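Side-chain contacts in putative hexose oxidase (Nonomuraea sp. ATCC 39727, PDB 5AWV), which probably oxidises a sugar carried by glycopeptide antibiotics such as teicoplanin, using a covalently bound FAD cofactor: residues A[168-173]-A[275-280]; A[268-273]-A[293-298]; A[372-375]-A[379-382]. All coordinates share one frame; numbering follows the deposited sequence.

Contact 1 (A[168-173]-A[275-280]); sequences LSRQFG and GEWYER
R170 reaches from the short helix 169-172 to the aromatic pair W277 and Y278 of helix 264-280, with its chain bent at chi3 (58°). Its closest approach is to Y278, where NH1 of R170 lies 3.5 Å from CE1 of Y278. This is not a parallel stack, since the two planes stand 72° apart: CE1 of Y278 sits over a guanidinium face of R170, whereas NH1 meets the tyrosine ring at its edge. W277 backs that ring, CZ3 of W277 standing 3.8 Å above the ring plane of Y278 and over its centre, so the tyrosine is held from two directions.

The arginine's approach to the indole is looser and oblique, with NH2 of R170 4.1 Å from CH2 of W277. All three touching residues are buried, yet the segments cover only 109 Å² in all, and the nearest CA atoms, of R170 and Y278, are 11.4 Å apart.

The buried charge is well satisfied: NE of R170 bonds to L291 O, NH1 to Y403 O and S282 OG, and NH2 to N281 O and Y288 O. These bonds fix the guanidinium's rotation. Segment 168-173 lies within the FAD-binding domain range, so R170 joins that region to helix 264-280 and, through L291, to strand 291-298 of the antiparallel sheet, on which W277 and Y278 also pack.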
loop_
_atom_site.group_PDB
_atom_site.type_symbol
_atom_site.label_atom_id
_atom_site.label_comp_id
_atom_site.label_asym_id
_atom_site.label_seq_id
_atom_site.Cartn_x
_atom_site.Cartn_y
_atom_site.Cartn_z
ATOM N N LEU A 168 1.039 13.440 2.902
ATOM C CA LEU A 168 1.962 14.001 3.821
ATOM C C LEU A 168 3.451 13.710 3.523
ATOM O O LEU A 168 4.374 14.115 4.316
ATOM C CB LEU A 168 1.670 13.578 5.238
ATOM C CG LEU A 168 0.329 13.935 5.896
ATOM C CD1 LEU A 168 0.336 13.508 7.349
ATOM C CD2 LEU A 168 0.087 15.398 5.777
ATOM N N SER A 169 3.727 12.998 2.465
ATOM C CA SER A 169 5.116 12.628 2.121
ATOM C C SER A 169 6.029 13.838 1.800
ATOM O O SER A 169 7.256 13.800 2.097
ATOM C CB SER A 169 5.177 11.527 1.062
ATOM O OG SER A 169 4.591 10.401 1.607
ATOM N N ARG A 170 5.486 14.917 1.229
ATOM C CA ARG A 170 6.296 16.102 1.017
ATOM C C ARG A 170 6.776 16.738 2.325
ATOM O O ARG A 170 7.880 17.293 2.373
ATOM C CB ARG A 170 5.599 17.128 0.099
ATOM C CG ARG A 170 5.578 16.664 -1.371
ATOM C CD ARG A 170 4.512 17.416 -2.176
ATOM N NE ARG A 170 4.692 18.878 -2.149
ATOM C CZ ARG A 170 5.488 19.574 -2.957
ATOM N NH1 ARG A 170 6.200 18.955 -3.896
ATOM N NH2 ARG A 170 5.473 20.915 -2.915
ATOM N N GLN A 171 5.973 16.579 3.375
ATOM C CA GLN A 171 6.290 17.138 4.684
ATOM C C GLN A 171 7.124 16.157 5.464
ATOM O O GLN A 171 8.004 16.556 6.166
ATOM C CB GLN A 171 4.975 17.478 5.416
ATOM C CG GLN A 171 5.132 18.191 6.742
ATOM C CD GLN A 171 3.800 18.819 7.260
ATOM O OE1 GLN A 171 2.682 18.550 6.756
ATOM N NE2 GLN A 171 3.915 19.612 8.265
ATOM N N PHE A 172 6.846 14.844 5.326
ATOM C CA PHE A 172 7.464 13.866 6.221
ATOM C C PHE A 172 8.300 12.745 5.603
ATOM O O PHE A 172 8.915 11.976 6.375
ATOM C CB PHE A 172 6.413 13.242 7.105
ATOM C CG PHE A 172 5.813 14.191 8.111
ATOM C CD1 PHE A 172 6.622 14.853 9.046
ATOM C CD2 PHE A 172 4.481 14.426 8.131
ATOM C CE1 PHE A 172 6.042 15.736 10.009
ATOM C CE2 PHE A 172 3.895 15.323 9.056
ATOM C CZ PHE A 172 4.708 15.979 10.010
ATOM N N GLY A 173 8.330 12.602 4.276
ATOM C CA GLY A 173 8.939 11.478 3.603
ATOM C C GLY A 173 8.047 10.275 3.359
ATOM O O GLY A 173 6.797 10.317 3.519
ATOM N N GLY A 275 3.482 21.390 -14.101
ATOM C CA GLY A 275 4.777 20.724 -14.042
ATOM C C GLY A 275 5.900 21.615 -13.642
ATOM O O GLY A 275 6.745 21.220 -12.824
ATOM N N GLU A 276 5.952 22.829 -14.234
ATOM C CA GLU A 276 6.952 23.816 -13.871
ATOM C C GLU A 276 6.856 24.291 -12.436
ATOM O O GLU A 276 7.873 24.520 -11.792
ATOM C CB GLU A 276 6.964 25.015 -14.868
ATOM C CG GLU A 276 7.535 24.497 -16.215
ATOM C CD GLU A 276 7.388 25.414 -17.423
ATOM O OE1 GLU A 276 7.598 24.956 -18.603
ATOM O OE2 GLU A 276 7.047 26.576 -17.201
ATOM N N TRP A 277 5.627 24.454 -11.937
ATOM C CA TRP A 277 5.439 24.810 -10.546
ATOM C C TRP A 277 6.101 23.699 -9.623
ATOM O O TRP A 277 6.875 24.014 -8.724
ATOM C CB TRP A 277 3.941 24.981 -10.197
ATOM C CG TRP A 277 3.795 25.533 -8.862
ATOM C CD1 TRP A 277 3.741 26.849 -8.480
ATOM C CD2 TRP A 277 3.780 24.756 -7.647
ATOM N NE1 TRP A 277 3.668 26.918 -7.105
ATOM C CE2 TRP A 277 3.664 25.645 -6.583
ATOM C CE3 TRP A 277 3.752 23.358 -7.385
ATOM C CZ2 TRP A 277 3.625 25.211 -5.246
ATOM C CZ3 TRP A 277 3.693 22.952 -6.047
ATOM C CH2 TRP A 277 3.621 23.846 -5.015
ATOM N N TYR A 278 5.786 22.452 -9.871
ATOM C CA TYR A 278 6.416 21.317 -9.147
ATOM C C TYR A 278 7.943 21.285 -9.322
ATOM O O TYR A 278 8.615 20.991 -8.344
ATOM C CB TYR A 278 5.751 19.935 -9.408
ATOM C CG TYR A 278 4.578 19.669 -8.506
ATOM C CD1 TYR A 278 4.780 19.166 -7.232
ATOM C CD2 TYR A 278 3.292 20.033 -8.852
ATOM C CE1 TYR A 278 3.764 18.921 -6.341
ATOM C CE2 TYR A 278 2.239 19.826 -7.957
ATOM C CZ TYR A 278 2.470 19.230 -6.677
ATOM O OH TYR A 278 1.428 19.016 -5.773
ATOM N N GLU A 279 8.513 21.680 -10.472
ATOM C CA GLU A 279 9.983 21.740 -10.597
ATOM C C GLU A 279 10.575 22.749 -9.679
ATOM O O GLU A 279 11.654 22.525 -9.180
ATOM C CB GLU A 279 10.443 22.121 -12.000
ATOM C CG GLU A 279 10.152 21.128 -13.051
ATOM C CD GLU A 279 10.550 21.601 -14.477
ATOM O OE1 GLU A 279 10.320 20.878 -15.465
ATOM O OE2 GLU A 279 11.024 22.724 -14.633
ATOM N N ARG A 280 9.893 23.880 -9.476
ATOM C CA ARG A 280 10.388 24.958 -8.658
ATOM C C ARG A 280 10.135 24.793 -7.187
ATOM O O ARG A 280 10.887 25.339 -6.390
ATOM C CB ARG A 280 9.800 26.334 -9.096
ATOM C CG ARG A 280 10.161 26.766 -10.513
ATOM C CD ARG A 280 9.673 28.218 -10.816
ATOM N NE ARG A 280 8.209 28.387 -10.616
ATOM C CZ ARG A 280 7.241 28.160 -11.529
ATOM N NH1 ARG A 280 7.542 27.773 -12.781
ATOM N NH2 ARG A 280 5.942 28.299 -11.189
#

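Contact 2 (A[268-273]-A[293-298]); sequences SRLLRN and SQLMIG
L271 and I297 meet tip to tip in the apolar part of this contact, CD1 of L271 lying 3.9 Å from CD1 of I297 while the other methyl, CD2 of L271, is 4.1 Å from the same atom. The isoleucine offers that methyl because CG1 is anti to its carbonyl carbon (chi1 -51°) and the chain continues extended to CD1. L295 serves two neighbours with one methyl: its CD2 is 4.3 Å from CD1 of L271 and 4.4 Å from CG of L270. All four residues are buried, and the interface between the segments totals 143 Å².

The arrangement is that of a helix lying on an antiparallel sheet. The axes of the segments 268-273 and 293-298 run 156° apart in direction with a closest approach of 11.3 Å, a gap filled by L270 and L271 from the helix and L295 and I297 from the strand. Q294 and M296, which point to the other face of the strand, pack on a modified side chain of a bound peptide. The helix meets bound peptide as well, through R269 and R272.

Polar interactions stay within each segment or lead outward. NE of R272 donates to OG of S268, one turn back, over 3.1 Å, with S268 tilted from the guanidinium plane. R272 also forms a salt bridge with D377, and its NH1 and NH2 bond to backbone of bound peptides. R269, whose NH2 makes a salt bridge with D335, joins S268 in touching the 8-methylnonanoic acid.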
loop_
_atom_site.group_PDB
_atom_site.type_symbol
_atom_site.label_atom_id
_atom_site.label_comp_id
_atom_site.label_asym_id
_atom_site.label_seq_id
_atom_site.Cartn_x
_atom_site.Cartn_y
_atom_site.Cartn_z
ATOM N N SER A 268 -2.272 22.042 -23.036
ATOM C CA SER A 268 -0.849 22.192 -22.938
ATOM C C SER A 268 -0.349 23.252 -21.951
ATOM O O SER A 268 0.559 22.968 -21.142
ATOM C CB SER A 268 -0.209 22.366 -24.313
ATOM O OG SER A 268 1.212 22.232 -24.146
ATOM N N ARG A 269 -0.928 24.445 -21.975
ATOM C CA ARG A 269 -0.588 25.441 -20.981
ATOM C C ARG A 269 -0.768 24.952 -19.513
ATOM O O ARG A 269 0.087 25.188 -18.647
ATOM C CB ARG A 269 -1.393 26.723 -21.229
ATOM C CG ARG A 269 -1.038 27.851 -20.313
ATOM C CD ARG A 269 0.381 28.345 -20.554
ATOM N NE ARG A 269 0.696 29.362 -19.573
ATOM C CZ ARG A 269 0.229 30.608 -19.616
ATOM N NH1 ARG A 269 -0.616 31.031 -20.580
ATOM N NH2 ARG A 269 0.599 31.463 -18.679
ATOM N N LEU A 270 -1.862 24.324 -19.236
ATOM C CA LEU A 270 -2.152 23.755 -17.920
ATOM C C LEU A 270 -1.031 22.764 -17.426
ATOM O O LEU A 270 -0.527 22.893 -16.329
ATOM C CB LEU A 270 -3.508 23.018 -17.943
ATOM C CG LEU A 270 -3.904 22.231 -16.675
ATOM C CD1 LEU A 270 -4.036 23.123 -15.471
ATOM C CD2 LEU A 270 -5.211 21.557 -16.875
ATOM N N LEU A 271 -0.743 21.774 -18.237
ATOM C CA LEU A 271 0.300 20.776 -17.889
ATOM C C LEU A 271 1.667 21.386 -17.774
ATOM O O LEU A 271 2.388 20.999 -16.844
ATOM C CB LEU A 271 0.281 19.568 -18.808
ATOM C CG LEU A 271 -0.732 18.515 -18.416
ATOM C CD1 LEU A 271 -2.177 18.981 -18.569
ATOM C CD2 LEU A 271 -0.439 17.275 -19.229
ATOM N N ARG A 272 1.993 22.449 -18.571
ATOM C CA ARG A 272 3.239 23.148 -18.383
ATOM C C ARG A 272 3.269 23.926 -17.108
ATOM O O ARG A 272 4.255 23.897 -16.398
ATOM C CB ARG A 272 3.670 24.053 -19.561
ATOM C CG ARG A 272 3.792 23.278 -20.867
ATOM C CD ARG A 272 4.151 24.184 -22.001
ATOM N NE ARG A 272 3.954 23.473 -23.289
ATOM C CZ ARG A 272 4.578 23.794 -24.417
ATOM N NH1 ARG A 272 5.503 24.810 -24.435
ATOM N NH2 ARG A 272 4.290 23.087 -25.542
ATOM N N ASN A 273 2.221 24.682 -16.847
ATOM C CA ASN A 273 2.093 25.457 -15.606
ATOM C C ASN A 273 2.349 24.558 -14.344
ATOM O O ASN A 273 3.086 24.902 -13.445
ATOM C CB ASN A 273 0.664 25.989 -15.468
ATOM C CG ASN A 273 0.350 27.214 -16.318
ATOM O OD1 ASN A 273 -0.801 27.627 -16.390
ATOM N ND2 ASN A 273 1.318 27.739 -16.986
ATOM N N SER A 293 -0.976 18.221 -3.930
ATOM C CA SER A 293 -2.077 18.204 -4.883
ATOM C C SER A 293 -1.928 17.091 -5.840
ATOM O O SER A 293 -0.844 16.516 -6.000
ATOM C CB SER A 293 -2.136 19.556 -5.626
ATOM O OG SER A 293 -1.011 19.715 -6.467
ATOM N N GLN A 294 -3.027 16.747 -6.471
ATOM C CA GLN A 294 -2.897 15.918 -7.634
ATOM C C GLN A 294 -3.780 16.299 -8.786
ATOM O O GLN A 294 -4.955 16.550 -8.575
ATOM C CB GLN A 294 -3.093 14.429 -7.287
ATOM C CG GLN A 294 -4.398 13.958 -6.850
ATOM C CD GLN A 294 -4.410 12.401 -6.680
ATOM O OE1 GLN A 294 -3.410 11.768 -6.466
ATOM N NE2 GLN A 294 -5.562 11.824 -6.783
ATOM N N LEU A 295 -3.196 16.320 -9.956
ATOM C CA LEU A 295 -3.885 16.698 -11.164
ATOM C C LEU A 295 -4.439 15.481 -11.823
ATOM O O LEU A 295 -3.724 14.662 -12.305
ATOM C CB LEU A 295 -2.987 17.563 -12.054
ATOM C CG LEU A 295 -3.588 18.040 -13.414
ATOM C CD1 LEU A 295 -4.859 18.892 -13.238
ATOM C CD2 LEU A 295 -2.585 18.758 -14.250
ATOM N N MET A 296 -5.762 15.375 -11.847
ATOM C CA MET A 296 -6.426 14.191 -12.310
ATOM C C MET A 296 -7.068 14.528 -13.660
ATOM O O MET A 296 -7.961 15.361 -13.700
ATOM C CB MET A 296 -7.432 13.759 -11.316
ATOM C CG MET A 296 -6.830 13.432 -9.898
ATOM S SD MET A 296 -8.071 13.470 -8.587
ATOM C CE MET A 296 -8.708 11.855 -8.895
ATOM N N ILE A 297 -6.540 13.939 -14.718
ATOM C CA ILE A 297 -6.905 14.246 -16.074
ATOM C C ILE A 297 -7.679 13.012 -16.528
ATOM O O ILE A 297 -7.137 12.110 -17.163
ATOM C CB ILE A 297 -5.721 14.534 -16.963
ATOM C CG1 ILE A 297 -4.781 15.569 -16.359
ATOM C CG2 ILE A 297 -6.186 14.991 -18.346
ATOM C CD1 ILE A 297 -3.451 15.592 -17.033
ATOM N N GLY A 298 -8.973 13.025 -16.222
ATOM C CA GLY A 298 -9.846 11.895 -16.436
ATOM C C GLY A 298 -11.098 12.273 -17.216
ATOM O O GLY A 298 -11.434 13.455 -17.311
#

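Contact 3 (A[372-375]-A[379-382]); sequences RKRL and QIQA. With MAN (alpha-D-mannopyranose), chain B.
L375 meets Q379 and I380, both in the first turns of helix 377-387. L375 and Q379 cross at about a right angle: CD2 of L375 lies 3.9 Å from the amide carbon CD of Q379, and CB of L375 is 4.1 Å from CB of Q379. The glutamine chain, extended beyond CG, is therefore laid across the leucine's branch. I380 approaches the base of the same leucine, its CG1 3.9 Å from CB of L375, and its terminal methyl CD1 comes 3.8 Å from O of L375.

R374 also crosses I380 nearly at a right angle, with NH1 of R374 3.9 Å from CD1 of I380. Its CG occupies the position between backbone N and carbonyl carbon (chi1 71°), and an extended chain carries the guanidinium forward to the carbonyl of the next residue, L375. There NH1 of R374 donates to O of L375 over 2.8 Å (148° at the hydrogen), lying in the carbonyl plane. Salt bridges from NE to E276 and from NH1 to D377 fix the group further.

Q381, which does not touch 372-375, carries a separate interaction: its extended chain takes the amide out to the mannose of chain B, where NE2 of Q381 makes a weak hydrogen bond of 3.0 Å to O3 of a sugar also bound by E264 OE1. T376 OG1 accepts from Q379 N at the first turn. The whole is a tight strand-to-helix connection between strand 363-371 and helix 377-387, the helix lying beside the bound mannose and the modified peptide.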
loop_
_atom_site.group_PDB
_atom_site.type_symbol
_atom_site.label_atom_id
_atom_site.label_comp_id
_atom_site.label_asym_id
_atom_site.label_seq_id
_atom_site.Cartn_x
_atom_site.Cartn_y
_atom_site.Cartn_z
ATOM N N ARG A 372 11.152 13.644 -12.717
ATOM C CA ARG A 372 12.104 14.618 -12.137
ATOM C C ARG A 372 11.927 16.024 -12.652
ATOM O O ARG A 372 12.326 16.948 -11.999
ATOM C CB ARG A 372 13.562 14.228 -12.469
ATOM C CG ARG A 372 13.905 12.845 -12.060
ATOM C CD ARG A 372 15.248 12.451 -12.670
ATOM N NE ARG A 372 16.293 13.171 -11.912
ATOM C CZ ARG A 372 17.533 13.385 -12.336
ATOM N NH1 ARG A 372 17.928 13.021 -13.560
ATOM N NH2 ARG A 372 18.399 13.991 -11.539
ATOM N N LYS A 373 11.330 16.166 -13.823
ATOM C CA LYS A 373 11.038 17.440 -14.489
ATOM C C LYS A 373 9.645 17.246 -15.066
ATOM O O LYS A 373 9.154 16.107 -15.111
ATOM C CB LYS A 373 12.023 17.693 -15.596
ATOM C CG LYS A 373 13.366 18.027 -15.098
ATOM C CD LYS A 373 14.327 18.006 -16.274
ATOM C CE LYS A 373 14.654 19.365 -16.813
ATOM N NZ LYS A 373 16.087 19.680 -16.505
ATOM N N ARG A 374 9.019 18.318 -15.557
ATOM C CA ARG A 374 7.752 18.132 -16.227
ATOM C C ARG A 374 7.839 17.278 -17.447
ATOM O O ARG A 374 8.875 17.179 -18.165
ATOM C CB ARG A 374 7.115 19.471 -16.580
ATOM C CG ARG A 374 7.838 20.212 -17.724
ATOM C CD ARG A 374 6.846 21.212 -18.266
ATOM N NE ARG A 374 7.324 22.167 -19.240
ATOM C CZ ARG A 374 7.258 22.040 -20.557
ATOM N NH1 ARG A 374 6.804 20.926 -21.109
ATOM N NH2 ARG A 374 7.618 23.087 -21.320
ATOM N N LEU A 375 6.704 16.707 -17.753
ATOM C CA LEU A 375 6.497 16.137 -19.067
ATOM C C LEU A 375 6.896 17.125 -20.165
ATOM O O LEU A 375 6.643 18.310 -20.076
ATOM C CB LEU A 375 5.042 15.720 -19.246
ATOM C CG LEU A 375 4.542 14.505 -18.456
ATOM C CD1 LEU A 375 3.011 14.325 -18.562
ATOM C CD2 LEU A 375 5.210 13.170 -18.868
ATOM N N GLN A 379 5.527 14.957 -24.977
ATOM C CA GLN A 379 4.798 14.084 -24.067
ATOM C C GLN A 379 3.449 14.630 -23.745
ATOM O O GLN A 379 2.476 13.903 -23.696
ATOM C CB GLN A 379 5.626 13.831 -22.800
ATOM C CG GLN A 379 6.874 12.932 -23.066
ATOM C CD GLN A 379 7.691 12.641 -21.819
ATOM O OE1 GLN A 379 7.978 11.495 -21.519
ATOM N NE2 GLN A 379 8.062 13.646 -21.117
ATOM N N ILE A 380 3.364 15.948 -23.548
ATOM C CA ILE A 380 2.053 16.504 -23.299
ATOM C C ILE A 380 1.133 16.303 -24.536
ATOM O O ILE A 380 -0.073 16.067 -24.377
ATOM C CB ILE A 380 2.150 17.976 -22.895
ATOM C CG1 ILE A 380 2.818 18.067 -21.501
ATOM C CG2 ILE A 380 0.845 18.686 -22.953
ATOM C CD1 ILE A 380 3.204 19.437 -21.101
ATOM N N GLN A 381 1.705 16.485 -25.722
ATOM C CA GLN A 381 0.979 16.230 -26.970
ATOM C C GLN A 381 0.376 14.822 -26.962
ATOM O O GLN A 381 -0.785 14.624 -27.292
ATOM C CB GLN A 381 1.922 16.435 -28.170
ATOM C CG GLN A 381 1.212 16.489 -29.546
ATOM C CD GLN A 381 2.164 16.536 -30.775
ATOM O OE1 GLN A 381 3.227 15.874 -30.802
ATOM N NE2 GLN A 381 1.768 17.314 -31.829
ATOM N N ALA A 382 1.208 13.828 -26.595
ATOM C CA ALA A 382 0.776 12.432 -26.543
ATOM C C ALA A 382 -0.317 12.197 -25.523
ATOM O O ALA A 382 -1.282 11.488 -25.824
ATOM C CB ALA A 382 1.952 11.521 -26.286
HETATM C C1 MAN B . -1.063 17.652 -35.786
HETATM C C2 MAN B . -0.933 18.107 -34.326
HETATM C C3 MAN B . -1.315 16.972 -33.386
HETATM C C4 MAN B . -2.733 16.458 -33.753
HETATM C C5 MAN B . -2.816 15.929 -35.222
HETATM C C6 MAN B . -4.227 15.338 -35.549
HETATM O O2 MAN B . -1.794 19.157 -34.101
HETATM O O3 MAN B . -1.261 17.449 -31.962
HETATM O O4 MAN B . -2.938 15.434 -32.880
HETATM O O5 MAN B . -2.395 16.997 -36.128
HETATM O O6 MAN B . -5.164 16.416 -35.864
#

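In the fold
Contacts 1 and 2 share helix 264-280, and their segments alternate along the chain, with 168-173 first and 293-298 last; contact 3 follows in series. The centre of contact 1 lies about 15 Å from that of contact 2 and about 17 Å from that of contact 3. Contacts 2 and 3 have centres about 10 Å apart, and all three lie on the same side of the chain's centre. The contacts also touch: E276 and E279 tie contact 1 to R374, while L271 and R272 pack on I380. Strands 291-298 and 363-371 belong to one seven-stranded antiparallel sheet. Contact 1 thus links the FAD-binding region to this sheet-and-helix layer, and contacts 2 and 3 adjoin bound antibiotic components.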